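Local structure of histone-lysine N-methyltransferase, H3 lysine-9 specific SUVH6 (Arabidopsis thaliana, 6A5K) at residues 330-335 with 340-345. The protein acts as a histone H3K9 methyltransferase that uses S-adenosylmethionine and, through its SRA domain, probably recognises methylated non-CG DNA. The protein carries 1 engineered substitution. Residues are numbered along the deposited sequence; the frame is centred on the assembly and turned at random.
Sequences YECGPL and SSCYLR. With ZN (zinc ion), chain C; ZN (zinc ion), chain B.
Arg345 lies across Cys332 and ends on the carbonyl of Gly333. Its CB starts a chain extended as far as NE; CG passes 4.1 Å from Cys332 CB, NE keeps a similar separation, and CZ brings the guanidinium over that same carbon, so that Cys332 CB sits against the centre of one face. At the tip NH1 and NH2 both donate to Gly333 O, each at 3.0 Å, an end-on grip on a single atom. The two bonds differ in approach: NH2 comes only 18° from the carbonyl plane, whereas NH1 stands well above it. Beneath the arginine is the triangular zinc cluster of the pre-SET motif, in which nine cysteines hold three zinc ions. Cys332 SG bridges two of them, 2.4 Å from each zinc, and Cys342 SG joins it on one; Cys296 and Cys338 complete that site, while Cys290, Cys306 and Cys336 complete the other. With its SG anti to the backbone N (chi1 176°), Cys342 reaches the shared zinc and also accepts a hydrogen bond from Leu344 N, within the type I turn from Cys342 to Arg345. Leu344 covers the bridging sulfur, its CB 3.8 Å from Cys332 SG, and its carbonyl O receives Cys332 N at 3.0 Å. Glu331 CB packs against this same oxygen, while its carboxylate turns to Thr347 and Gln348 just beyond Arg345.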
ATOM      1  N   TYR A 330     -11.586 -13.583  11.533  1.00 16.44           N
ATOM      2  CA  TYR A 330     -11.646 -15.039  11.564  1.00 21.22           C
ATOM      3  C   TYR A 330     -11.655 -15.594  10.150  1.00 21.71           C
ATOM      4  O   TYR A 330     -12.585 -15.346   9.383  1.00 23.22           O
ATOM      5  CB  TYR A 330     -12.888 -15.525  12.324  1.00 21.80           C
ATOM      6  CG  TYR A 330     -12.946 -15.046  13.754  1.00 21.73           C
ATOM      7  CD1 TYR A 330     -13.419 -13.777  14.060  1.00 22.33           C
ATOM      8  CD2 TYR A 330     -12.518 -15.855  14.794  1.00 22.02           C
ATOM      9  CE1 TYR A 330     -13.465 -13.331  15.364  1.00 30.50           C
ATOM     10  CE2 TYR A 330     -12.567 -15.415  16.105  1.00 26.82           C
ATOM     11  CZ  TYR A 330     -13.040 -14.152  16.378  1.00 33.75           C
ATOM     12  OH  TYR A 330     -13.092 -13.703  17.677  1.00 46.39           O
ATOM     13  N   GLU A 331     -10.612 -16.335   9.800  1.00 20.89           N
ATOM     14  CA  GLU A 331     -10.581 -17.010   8.509  1.00 17.10           C
ATOM     15  C   GLU A 331     -11.091 -18.430   8.663  1.00 22.71           C
ATOM     16  O   GLU A 331     -11.121 -18.965   9.768  1.00 21.82           O
ATOM     17  CB  GLU A 331      -9.166 -17.005   7.925  1.00 16.35           C
ATOM     18  CG  GLU A 331      -8.653 -15.616   7.584  1.00 15.89           C
ATOM     19  CD  GLU A 331      -7.399 -15.645   6.729  1.00 19.67           C
ATOM     20  OE1 GLU A 331      -7.012 -16.742   6.266  1.00 17.81           O
ATOM     21  OE2 GLU A 331      -6.801 -14.570   6.522  1.00 18.84           O
ATOM     22  N   CYS A 332     -11.512 -19.036   7.558  1.00 19.46           N
ATOM     23  CA  CYS A 332     -11.911 -20.432   7.591  1.00 22.94           C
ATOM     24  C   CYS A 332     -10.695 -21.303   7.884  1.00 25.70           C
ATOM     25  O   CYS A 332      -9.561 -20.948   7.531  1.00 24.40           O
ATOM     26  CB  CYS A 332     -12.581 -20.828   6.278  1.00 22.78           C
ATOM     27  SG  CYS A 332     -14.238 -20.158   6.161  1.00 22.87           S
ATOM     28  N   GLY A 333     -10.934 -22.429   8.549  1.00 25.49           N
ATOM     29  CA  GLY A 333      -9.857 -23.272   9.030  1.00 28.61           C
ATOM     30  C   GLY A 333      -9.715 -24.580   8.272  1.00 33.70           C
ATOM     31  O   GLY A 333     -10.361 -24.783   7.245  1.00 34.00           O
ATOM     32  N   PRO A 334      -8.854 -25.472   8.781  1.00 33.01           N
ATOM     33  CA  PRO A 334      -8.520 -26.761   8.160  1.00 37.12           C
ATOM     34  C   PRO A 334      -9.728 -27.674   7.944  1.00 37.59           C
ATOM     35  O   PRO A 334      -9.736 -28.436   6.982  1.00 39.47           O
ATOM     36  CB  PRO A 334      -7.550 -27.394   9.165  1.00 35.45           C
ATOM     37  CG  PRO A 334      -6.996 -26.252   9.939  1.00 37.24           C
ATOM     38  CD  PRO A 334      -8.101 -25.249  10.027  1.00 32.03           C
ATOM     39  N   LEU A 335     -10.726 -27.604   8.818  1.00 33.56           N
ATOM     40  CA  LEU A 335     -11.865 -28.514   8.716  1.00 38.77           C
ATOM     41  C   LEU A 335     -13.100 -27.875   8.080  1.00 38.88           C
ATOM     42  O   LEU A 335     -14.150 -28.517   7.987  1.00 38.13           O
ATOM     43  CB  LEU A 335     -12.232 -29.067  10.096  1.00 40.91           C
ATOM     44  CG  LEU A 335     -11.191 -29.933  10.806  1.00 43.46           C
ATOM     45  CD1 LEU A 335     -11.855 -30.780  11.890  1.00 46.49           C
ATOM     46  CD2 LEU A 335     -10.436 -30.809   9.820  1.00 43.12           C
ATOM     47  N   SER A 340     -10.323 -23.956  -1.113  1.00 37.39           N
ATOM     48  CA  SER A 340      -9.150 -23.128  -0.854  1.00 35.92           C
ATOM     49  C   SER A 340      -9.355 -21.689  -1.316  1.00 31.41           C
ATOM     50  O   SER A 340      -8.788 -20.752  -0.749  1.00 27.73           O
ATOM     51  CB  SER A 340      -7.925 -23.729  -1.545  1.00 45.71           C
ATOM     52  OG  SER A 340      -6.898 -22.766  -1.697  1.00 50.96           O
ATOM     53  N   SER A 341     -10.175 -21.522  -2.348  1.00 29.76           N
ATOM     54  CA  SER A 341     -10.420 -20.214  -2.935  1.00 30.86           C
ATOM     55  C   SER A 341     -11.400 -19.381  -2.113  1.00 27.76           C
ATOM     56  O   SER A 341     -11.753 -18.270  -2.508  1.00 22.86           O
ATOM     57  CB  SER A 341     -10.948 -20.370  -4.360  1.00 34.97           C
ATOM     58  OG  SER A 341     -12.133 -21.151  -4.370  1.00 36.36           O
ATOM     59  N   CYS A 342     -11.845 -19.923  -0.983  1.00 27.39           N
ATOM     60  CA  CYS A 342     -12.809 -19.235  -0.129  1.00 27.50           C
ATOM     61  C   CYS A 342     -12.375 -17.813   0.167  1.00 23.36           C
ATOM     62  O   CYS A 342     -11.206 -17.559   0.457  1.00 23.11           O
ATOM     63  CB  CYS A 342     -13.014 -19.977   1.192  1.00 24.14           C
ATOM     64  SG  CYS A 342     -14.113 -19.073   2.321  1.00 22.76           S
ATOM     65  N   TYR A 343     -13.327 -16.890   0.096  1.00 25.36           N
ATOM     66  CA  TYR A 343     -13.051 -15.476   0.336  1.00 22.02           C
ATOM     67  C   TYR A 343     -12.507 -15.241   1.744  1.00 21.89           C
ATOM     68  O   TYR A 343     -11.835 -14.241   2.009  1.00 21.42           O
ATOM     69  CB  TYR A 343     -14.321 -14.660   0.096  1.00 21.78           C
ATOM     70  CG  TYR A 343     -14.824 -14.761  -1.331  1.00 25.10           C
ATOM     71  CD1 TYR A 343     -13.977 -14.507  -2.403  1.00 24.47           C
ATOM     72  CD2 TYR A 343     -16.139 -15.129  -1.607  1.00 25.86           C
ATOM     73  CE1 TYR A 343     -14.427 -14.599  -3.715  1.00 23.55           C
ATOM     74  CE2 TYR A 343     -16.599 -15.221  -2.917  1.00 28.60           C
ATOM     75  CZ  TYR A 343     -15.735 -14.954  -3.962  1.00 24.12           C
ATOM     76  OH  TYR A 343     -16.176 -15.041  -5.256  1.00 30.26           O
ATOM     77  N   LEU A 344     -12.795 -16.180   2.641  1.00 24.17           N
ATOM     78  CA  LEU A 344     -12.287 -16.124   4.004  1.00 22.54           C
ATOM     79  C   LEU A 344     -10.998 -16.927   4.191  1.00 22.89           C
ATOM     80  O   LEU A 344     -10.670 -17.321   5.304  1.00 22.47           O
ATOM     81  CB  LEU A 344     -13.343 -16.631   4.986  1.00 19.13           C
ATOM     82  CG  LEU A 344     -14.590 -15.767   5.147  1.00 28.37           C
ATOM     83  CD1 LEU A 344     -15.533 -16.399   6.167  1.00 32.59           C
ATOM     84  CD2 LEU A 344     -14.189 -14.359   5.568  1.00 19.73           C
ATOM     85  N   ARG A 345     -10.283 -17.193   3.104  1.00 20.62           N
ATOM     86  CA  ARG A 345      -8.955 -17.789   3.212  1.00 20.02           C
ATOM     87  C   ARG A 345      -7.956 -16.893   2.498  1.00 19.90           C
ATOM     88  O   ARG A 345      -7.861 -16.905   1.275  1.00 20.26           O
ATOM     89  CB  ARG A 345      -8.922 -19.203   2.626  1.00 19.34           C
ATOM     90  CG  ARG A 345      -9.815 -20.208   3.332  1.00 20.58           C
ATOM     91  CD  ARG A 345      -9.638 -21.585   2.696  1.00 22.13           C
ATOM     92  NE  ARG A 345     -10.630 -22.560   3.136  1.00 24.42           N
ATOM     93  CZ  ARG A 345     -10.465 -23.364   4.177  1.00 29.62           C
ATOM     94  NH1 ARG A 345      -9.359 -23.279   4.908  1.00 31.76           N
ATOM     95  NH2 ARG A 345     -11.413 -24.238   4.501  1.00 31.42           N
TER
HETATM   96 ZN    ZN C 802     -14.934 -20.672   3.917  1.00 32.52          ZN
HETATM   97 ZN    ZN B 801     -15.393 -21.665   7.638  1.00 33.28          ZN